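Local coordinates for PF14_0633 protein (Plasmodium falciparum, PDB 3IGM), which binds specific DNA sequences through its AP2 domain, captured as a domain-swapped dimer on cognate DNA, and probably acts as a transcription factor, at residues V11-N14 with A19-A22; L21-F24 with S29-S32. All blocks are in the same frame, centred on the assembly; numbering follows the deposited sequence.

How the contacts relate
From the N terminus, strand 11-14 turns back through a four-residue loop into strand 19-26, and contact 1 closes this first hairpin. The chain then runs on through the same strand, so contact 2 begins on Leu-21 and Ala-22, where contact 1 ends, and closes the second hairpin with strand 29-35. Neither loop encloses the other; the two follow in sequence and share the central strand of a three-stranded antiparallel sheet. Ser-12 and Phe-23 touch between them on the face turned to the DNA. Both contacts also reach the second subunit, which packs on the side of Trp-20 and Ala-22, as expected for a domain-swapped dimer.

Contact 1. Residues V11-N14 with A19-A22; sequences VSWN and AWLA. With nucleotides of chain C.
Trp-13 and Trp-20, a non-hydrogen-bonded antiparallel pair, meet edge-to-face. The six-membered ring of Trp-13 turns its edge to the face of the Trp-20 indole, with the planes at 67° and CE3 of Trp-13 lying 3.5 Å from CE2 of Trp-20. The Trp-13 side chain leaves with CG anti to its own N (chi1 -173°), which brings the ring back over the neighbouring strand, one face above the backbone N of Ala-19. CB of Trp-13 adds a CH-pi contact over the six-membered ring of Trp-20, and CG1 of Val-11 approaches CE3 of that ring at 3.9 Å.

The opposite side of the sheet belongs to the DNA. There Asn-14 extends its amide so that ND2 donates to O4 of thymine DT5 of chain C at 2.9 Å, while OD1 is taken by Met-17 N. Ser-12 brings OG to 3.5 Å from C6 of cytosine DC3 of chain C.

Paired backbone bonds join Ser-12 to Leu-21, and Asn-14 N donates to Ala-19 O at 2.7 Å. With Trp-20 NE1 bonded to Lys-44 O of the second subunit, the hairpin presents an aromatic face to its partner and that of Ser-12, Asn-14 and Leu-21 to the DNA, where one amide reads a thymine.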
loop_
_atom_site.group_PDB
_atom_site.type_symbol
_atom_site.label_atom_id
_atom_site.label_comp_id
_atom_site.label_asym_id
_atom_site.label_seq_id
_atom_site.Cartn_x
_atom_site.Cartn_y
_atom_site.Cartn_z
ATOM N N VAL A 11 15.135 -11.883 -0.338
ATOM C CA VAL A 11 14.070 -10.985 0.093
ATOM C C VAL A 11 13.446 -10.293 -1.107
ATOM O O VAL A 11 14.139 -9.617 -1.871
ATOM C CB VAL A 11 14.580 -9.905 1.105
ATOM C CG1 VAL A 11 13.467 -8.933 1.473
ATOM C CG2 VAL A 11 15.179 -10.564 2.359
ATOM N N SER A 12 12.134 -10.440 -1.270
ATOM C CA SER A 12 11.454 -9.821 -2.418
ATOM C C SER A 12 10.072 -9.299 -2.101
ATOM O O SER A 12 9.348 -9.860 -1.266
ATOM C CB SER A 12 11.393 -10.769 -3.625
ATOM O OG SER A 12 10.900 -12.048 -3.272
ATOM N N TRP A 13 9.727 -8.210 -2.785
ATOM C CA TRP A 13 8.428 -7.590 -2.692
ATOM C C TRP A 13 7.355 -8.386 -3.470
ATOM O O TRP A 13 7.473 -8.605 -4.675
ATOM C CB TRP A 13 8.524 -6.155 -3.211
ATOM C CG TRP A 13 7.279 -5.341 -3.025
ATOM C CD1 TRP A 13 6.422 -4.917 -4.009
ATOM C CD2 TRP A 13 6.752 -4.832 -1.788
ATOM N NE1 TRP A 13 5.400 -4.183 -3.464
ATOM C CE2 TRP A 13 5.575 -4.110 -2.104
ATOM C CE3 TRP A 13 7.159 -4.916 -0.446
ATOM C CZ2 TRP A 13 4.799 -3.475 -1.127
ATOM C CZ3 TRP A 13 6.388 -4.288 0.527
ATOM C CH2 TRP A 13 5.220 -3.572 0.180
ATOM N N ASN A 14 6.319 -8.813 -2.755
ATOM C CA ASN A 14 5.146 -9.456 -3.345
ATOM C C ASN A 14 4.090 -8.375 -3.563
ATOM O O ASN A 14 3.536 -7.839 -2.605
ATOM C CB ASN A 14 4.648 -10.576 -2.415
ATOM C CG ASN A 14 3.507 -11.385 -3.009
ATOM O OD1 ASN A 14 2.436 -10.849 -3.286
ATOM N ND2 ASN A 14 3.722 -12.699 -3.171
ATOM N N ALA A 19 3.792 -6.825 0.543
ATOM C CA ALA A 19 4.667 -7.306 1.617
ATOM C C ALA A 19 5.959 -7.858 1.035
ATOM O O ALA A 19 5.983 -8.344 -0.112
ATOM C CB ALA A 19 3.966 -8.396 2.427
ATOM N N TRP A 20 7.022 -7.779 1.837
ATOM C CA TRP A 20 8.278 -8.457 1.582
ATOM C C TRP A 20 8.148 -9.882 2.074
ATOM O O TRP A 20 7.703 -10.105 3.206
ATOM C CB TRP A 20 9.425 -7.806 2.378
ATOM C CG TRP A 20 9.626 -6.351 2.109
ATOM C CD1 TRP A 20 9.175 -5.307 2.858
ATOM C CD2 TRP A 20 10.335 -5.781 1.000
ATOM N NE1 TRP A 20 9.560 -4.112 2.280
ATOM C CE2 TRP A 20 10.271 -4.379 1.138
ATOM C CE3 TRP A 20 11.017 -6.324 -0.101
ATOM C CZ2 TRP A 20 10.868 -3.502 0.214
ATOM C CZ3 TRP A 20 11.607 -5.447 -1.025
ATOM C CH2 TRP A 20 11.530 -4.056 -0.852
ATOM N N LEU A 21 8.526 -10.850 1.242
ATOM C CA LEU A 21 8.697 -12.200 1.747
ATOM C C LEU A 21 10.171 -12.569 1.744
ATOM O O LEU A 21 10.902 -12.277 0.800
ATOM C CB LEU A 21 7.862 -13.254 1.006
ATOM C CG LEU A 21 6.392 -13.083 0.612
ATOM C CD1 LEU A 21 5.747 -14.440 0.362
ATOM C CD2 LEU A 21 5.555 -12.260 1.547
ATOM N N ALA A 22 10.598 -13.168 2.843
ATOM C CA ALA A 22 11.934 -13.712 2.975
ATOM C C ALA A 22 11.817 -15.199 2.685
ATOM O O ALA A 22 11.100 -15.942 3.385
ATOM C CB ALA A 22 12.468 -13.459 4.397
ATOM P P DC C 3 12.084 -9.025 -7.551
ATOM O OP1 DC C 3 11.991 -8.008 -8.621
ATOM O OP2 DC C 3 12.526 -8.597 -6.196
ATOM O "O5'" DC C 3 10.661 -9.772 -7.413
ATOM C "C5'" DC C 3 9.789 -9.852 -8.533
ATOM C "C4'" DC C 3 8.724 -10.933 -8.427
ATOM O "O4'" DC C 3 9.247 -12.240 -8.071
ATOM C "C3'" DC C 3 7.568 -10.658 -7.471
ATOM O "O3'" DC C 3 6.435 -10.753 -8.279
ATOM C "C2'" DC C 3 7.574 -11.846 -6.522
ATOM C "C1'" DC C 3 8.165 -12.905 -7.457
ATOM N N1 DC C 3 8.605 -14.151 -6.758
ATOM C C2 DC C 3 8.252 -15.408 -7.279
ATOM O O2 DC C 3 7.588 -15.477 -8.316
ATOM N N3 DC C 3 8.654 -16.525 -6.627
ATOM C C4 DC C 3 9.368 -16.413 -5.504
ATOM N N4 DC C 3 9.737 -17.531 -4.885
ATOM C C5 DC C 3 9.743 -15.150 -4.964
ATOM C C6 DC C 3 9.342 -14.051 -5.610
ATOM P P DT C 5 0.074 -13.521 -11.274
ATOM O OP1 DT C 5 -0.315 -13.693 -12.693
ATOM O OP2 DT C 5 -0.466 -12.373 -10.506
ATOM O "O5'" DT C 5 -0.241 -14.887 -10.485
ATOM C "C5'" DT C 5 0.141 -16.157 -11.029
ATOM C "C4'" DT C 5 -0.097 -17.271 -10.024
ATOM O "O4'" DT C 5 0.679 -17.003 -8.839
ATOM C "C3'" DT C 5 -1.525 -17.402 -9.510
ATOM O "O3'" DT C 5 -2.150 -18.502 -10.170
ATOM C "C2'" DT C 5 -1.403 -17.632 -8.001
ATOM C "C1'" DT C 5 0.095 -17.684 -7.751
ATOM N N1 DT C 5 0.667 -17.013 -6.528
ATOM C C2 DT C 5 1.300 -17.790 -5.579
ATOM O O2 DT C 5 1.386 -19.000 -5.657
ATOM N N3 DT C 5 1.841 -17.104 -4.511
ATOM C C4 DT C 5 1.798 -15.739 -4.302
ATOM O O4 DT C 5 2.305 -15.234 -3.304
ATOM C C5 DT C 5 1.115 -14.972 -5.328
ATOM C C7 DT C 5 0.994 -13.474 -5.222
ATOM C C6 DT C 5 0.597 -15.636 -6.381
ATOM P P DA C 4 5.135 -9.847 -8.173
ATOM O OP1 DA C 4 5.387 -8.627 -8.965
ATOM O OP2 DA C 4 4.620 -9.732 -6.790
ATOM O "O5'" DA C 4 4.156 -10.835 -8.972
ATOM C "C5'" DA C 4 4.636 -11.531 -10.148
ATOM C "C4'" DA C 4 3.796 -12.739 -10.538
ATOM O "O4'" DA C 4 4.247 -13.947 -9.877
ATOM C "C3'" DA C 4 2.315 -12.689 -10.220
ATOM O "O3'" DA C 4 1.665 -13.441 -11.235
ATOM C "C2'" DA C 4 2.217 -13.355 -8.844
ATOM C "C1'" DA C 4 3.269 -14.450 -8.973
ATOM N N9 DA C 4 3.992 -14.778 -7.749
ATOM C C8 DA C 4 4.601 -13.872 -6.912
ATOM N N7 DA C 4 5.208 -14.428 -5.894
ATOM C C5 DA C 4 5.008 -15.789 -6.059
ATOM C C6 DA C 4 5.412 -16.912 -5.303
ATOM N N6 DA C 4 6.134 -16.824 -4.173
ATOM N N1 DA C 4 5.051 -18.141 -5.743
ATOM C C2 DA C 4 4.322 -18.230 -6.875
ATOM N N3 DA C 4 3.886 -17.249 -7.667
ATOM C C4 DA C 4 4.265 -16.032 -7.211
#

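Contact 2. Residues L21-F24 with S29-S32; sequences LAFF and SRRS. With nucleotides of chain B; nucleotides of chain C.
Phe-23 and Ser-32 face each other as a non-hydrogen-bonded pair, and CB of Ser-32 lies over the ring of Phe-23, 3.5 Å from CE1, in a CH-pi contact. The N4 edge of cytosine DC3 of chain C lies over the opposite face, offset toward the rim, with N4 3.4 Å from CE1 of Phe-23, so the ring is held between the neighbouring strand and the rim of a base. A second CH-pi contact joins the next pair. Phe-24 places CG between its own N and carbonyl carbon (chi1 61°), which folds the ring across the strand until CZ is 3.6 Å from CB of Arg-31. Phe-54 of the second subunit meets this ring edge-to-face.

The backbones are joined by two reciprocal hydrogen bonds between Phe-24 and Arg-31.

Hydrogen bonds to bases come from Arg-30 and Ser-32. An extended chain carries the Arg-30 guanidinium to guanine DG2 of chain C, where NH1 donates to O6 and NH2 to N7, each at 2.8 Å; these two bonds fix the rotation of the group, and CD1 of Phe-23 lies over one of its faces. Ser-32 OG donates to N7 of adenine DA4 of chain B, also at 2.8 Å.

The phosphate of that nucleotide is gripped by Ser-32 N, which donates to OP2 at 2.8 Å, and by Arg-31, whose NE reaches OP1 at 2.9 Å while NH2 adds a weak bond. A bend at chi3 (75°) turns the guanidinium toward the phosphate, and NH1 forms a salt bridge with Asp-26.

Successive residues of one strand thus read major-groove edges and hold a phosphate, consistent with the AP2 domain's use of its three-stranded antiparallel sheet to bind DNA.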
loop_
_atom_site.group_PDB
_atom_site.type_symbol
_atom_site.label_atom_id
_atom_site.label_comp_id
_atom_site.label_asym_id
_atom_site.label_seq_id
_atom_site.Cartn_x
_atom_site.Cartn_y
_atom_site.Cartn_z
ATOM N N LEU A 21 8.526 -10.850 1.242
ATOM C CA LEU A 21 8.697 -12.200 1.747
ATOM C C LEU A 21 10.171 -12.569 1.744
ATOM O O LEU A 21 10.902 -12.277 0.800
ATOM C CB LEU A 21 7.862 -13.254 1.006
ATOM C CG LEU A 21 6.392 -13.083 0.612
ATOM C CD1 LEU A 21 5.747 -14.440 0.362
ATOM C CD2 LEU A 21 5.555 -12.260 1.547
ATOM N N ALA A 22 10.598 -13.168 2.843
ATOM C CA ALA A 22 11.934 -13.712 2.975
ATOM C C ALA A 22 11.817 -15.199 2.685
ATOM O O ALA A 22 11.100 -15.942 3.385
ATOM C CB ALA A 22 12.468 -13.459 4.397
ATOM N N PHE A 23 12.486 -15.611 1.619
ATOM C CA PHE A 23 12.503 -16.991 1.161
ATOM C C PHE A 23 13.779 -17.630 1.652
ATOM O O PHE A 23 14.849 -17.049 1.534
ATOM C CB PHE A 23 12.407 -17.057 -0.374
ATOM C CG PHE A 23 11.027 -16.757 -0.896
ATOM C CD1 PHE A 23 10.128 -17.796 -1.157
ATOM C CD2 PHE A 23 10.611 -15.442 -1.082
ATOM C CE1 PHE A 23 8.845 -17.534 -1.605
ATOM C CE2 PHE A 23 9.320 -15.159 -1.529
ATOM C CZ PHE A 23 8.431 -16.212 -1.799
ATOM N N PHE A 24 13.663 -18.821 2.224
ATOM C CA PHE A 24 14.802 -19.480 2.858
ATOM C C PHE A 24 14.670 -20.983 2.688
ATOM O O PHE A 24 13.564 -21.506 2.527
ATOM C CB PHE A 24 14.898 -19.107 4.362
ATOM C CG PHE A 24 13.691 -19.524 5.188
ATOM C CD1 PHE A 24 13.733 -20.664 5.995
ATOM C CD2 PHE A 24 12.527 -18.773 5.175
ATOM C CE1 PHE A 24 12.619 -21.044 6.764
ATOM C CE2 PHE A 24 11.411 -19.145 5.931
ATOM C CZ PHE A 24 11.457 -20.276 6.728
ATOM N N SER A 29 13.555 -28.083 1.803
ATOM C CA SER A 29 12.265 -27.409 1.601
ATOM C C SER A 29 12.354 -25.880 1.551
ATOM O O SER A 29 12.782 -25.244 2.520
ATOM C CB SER A 29 11.260 -27.841 2.685
ATOM O OG SER A 29 11.229 -29.253 2.847
ATOM N N ARG A 30 11.939 -25.303 0.422
ATOM C CA ARG A 30 11.874 -23.853 0.265
ATOM C C ARG A 30 10.618 -23.272 0.922
ATOM O O ARG A 30 9.490 -23.742 0.698
ATOM C CB ARG A 30 11.939 -23.435 -1.207
ATOM C CG ARG A 30 12.281 -21.955 -1.389
ATOM C CD ARG A 30 12.319 -21.597 -2.855
ATOM N NE ARG A 30 12.891 -20.274 -3.099
ATOM C CZ ARG A 30 12.649 -19.543 -4.187
ATOM N NH1 ARG A 30 11.826 -19.990 -5.144
ATOM N NH2 ARG A 30 13.221 -18.354 -4.318
ATOM N N ARG A 31 10.834 -22.241 1.729
ATOM C CA ARG A 31 9.792 -21.686 2.588
ATOM C C ARG A 31 9.837 -20.179 2.526
ATOM O O ARG A 31 10.789 -19.608 2.009
ATOM C CB ARG A 31 9.977 -22.176 4.035
ATOM C CG ARG A 31 9.826 -23.689 4.203
ATOM C CD ARG A 31 9.953 -24.135 5.654
ATOM N NE ARG A 31 8.757 -23.813 6.424
ATOM C CZ ARG A 31 8.621 -24.004 7.738
ATOM N NH1 ARG A 31 9.625 -24.509 8.456
ATOM N NH2 ARG A 31 7.473 -23.684 8.335
ATOM N N SER A 32 8.795 -19.529 3.032
ATOM C CA SER A 32 8.764 -18.068 3.059
ATOM C C SER A 32 8.163 -17.512 4.341
ATOM O O SER A 32 7.299 -18.130 4.960
ATOM C CB SER A 32 8.026 -17.514 1.834
ATOM O OG SER A 32 6.633 -17.750 1.920
ATOM P P DA B 4 5.846 -22.332 4.358
ATOM O OP1 DA B 4 6.158 -23.432 5.298
ATOM O OP2 DA B 4 6.862 -21.346 3.929
ATOM O "O5'" DA B 4 5.257 -22.990 3.026
ATOM C "C5'" DA B 4 4.042 -23.767 3.059
ATOM C "C4'" DA B 4 3.826 -24.367 1.678
ATOM O "O4'" DA B 4 3.481 -23.317 0.746
ATOM C "C3'" DA B 4 5.050 -25.040 1.070
ATOM O "O3'" DA B 4 4.587 -26.169 0.335
ATOM C "C2'" DA B 4 5.702 -23.966 0.189
ATOM C "C1'" DA B 4 4.505 -23.106 -0.220
ATOM N N9 DA B 4 4.740 -21.660 -0.302
ATOM C C8 DA B 4 5.591 -20.892 0.445
ATOM N N7 DA B 4 5.568 -19.613 0.132
ATOM C C5 DA B 4 4.619 -19.526 -0.884
ATOM C C6 DA B 4 4.119 -18.460 -1.666
ATOM N N6 DA B 4 4.505 -17.180 -1.520
ATOM N N1 DA B 4 3.177 -18.749 -2.613
ATOM C C2 DA B 4 2.764 -20.008 -2.774
ATOM N N3 DA B 4 3.170 -21.088 -2.108
ATOM C C4 DA B 4 4.102 -20.786 -1.169
ATOM P P DC C 3 12.084 -9.025 -7.551
ATOM O OP1 DC C 3 11.991 -8.008 -8.621
ATOM O OP2 DC C 3 12.526 -8.597 -6.196
ATOM O "O5'" DC C 3 10.661 -9.772 -7.413
ATOM C "C5'" DC C 3 9.789 -9.852 -8.533
ATOM C "C4'" DC C 3 8.724 -10.933 -8.427
ATOM O "O4'" DC C 3 9.247 -12.240 -8.071
ATOM C "C3'" DC C 3 7.568 -10.658 -7.471
ATOM O "O3'" DC C 3 6.435 -10.753 -8.279
ATOM C "C2'" DC C 3 7.574 -11.846 -6.522
ATOM C "C1'" DC C 3 8.165 -12.905 -7.457
ATOM N N1 DC C 3 8.605 -14.151 -6.758
ATOM C C2 DC C 3 8.252 -15.408 -7.279
ATOM O O2 DC C 3 7.588 -15.477 -8.316
ATOM N N3 DC C 3 8.654 -16.525 -6.627
ATOM C C4 DC C 3 9.368 -16.413 -5.504
ATOM N N4 DC C 3 9.737 -17.531 -4.885
ATOM C C5 DC C 3 9.743 -15.150 -4.964
ATOM C C6 DC C 3 9.342 -14.051 -5.610
ATOM P P DG C 2 16.198 -13.962 -4.639
ATOM O OP1 DG C 2 17.171 -13.014 -4.053
ATOM O OP2 DG C 2 15.233 -14.702 -3.788
ATOM O "O5'" DG C 2 15.325 -13.167 -5.715
ATOM C "C5'" DG C 2 15.885 -12.442 -6.844
ATOM C "C4'" DG C 2 14.754 -11.954 -7.759
ATOM O "O4'" DG C 2 14.061 -13.106 -8.302
ATOM C "C3'" DG C 2 13.643 -11.124 -7.110
ATOM O "O3'" DG C 2 13.097 -10.174 -8.034
ATOM C "C2'" DG C 2 12.601 -12.170 -6.703
ATOM C "C1'" DG C 2 12.723 -13.178 -7.835
ATOM N N9 DG C 2 12.533 -14.577 -7.482
ATOM C C8 DG C 2 12.979 -15.262 -6.379
ATOM N N7 DG C 2 12.661 -16.533 -6.390
ATOM C C5 DG C 2 11.964 -16.690 -7.580
ATOM C C6 DG C 2 11.371 -17.836 -8.156
ATOM O O6 DG C 2 11.334 -18.982 -7.703
ATOM N N1 DG C 2 10.759 -17.552 -9.372
ATOM C C2 DG C 2 10.736 -16.318 -9.980
ATOM N N2 DG C 2 10.110 -16.223 -11.169
ATOM N N3 DG C 2 11.296 -15.238 -9.459
ATOM C C4 DG C 2 11.886 -15.500 -8.265
#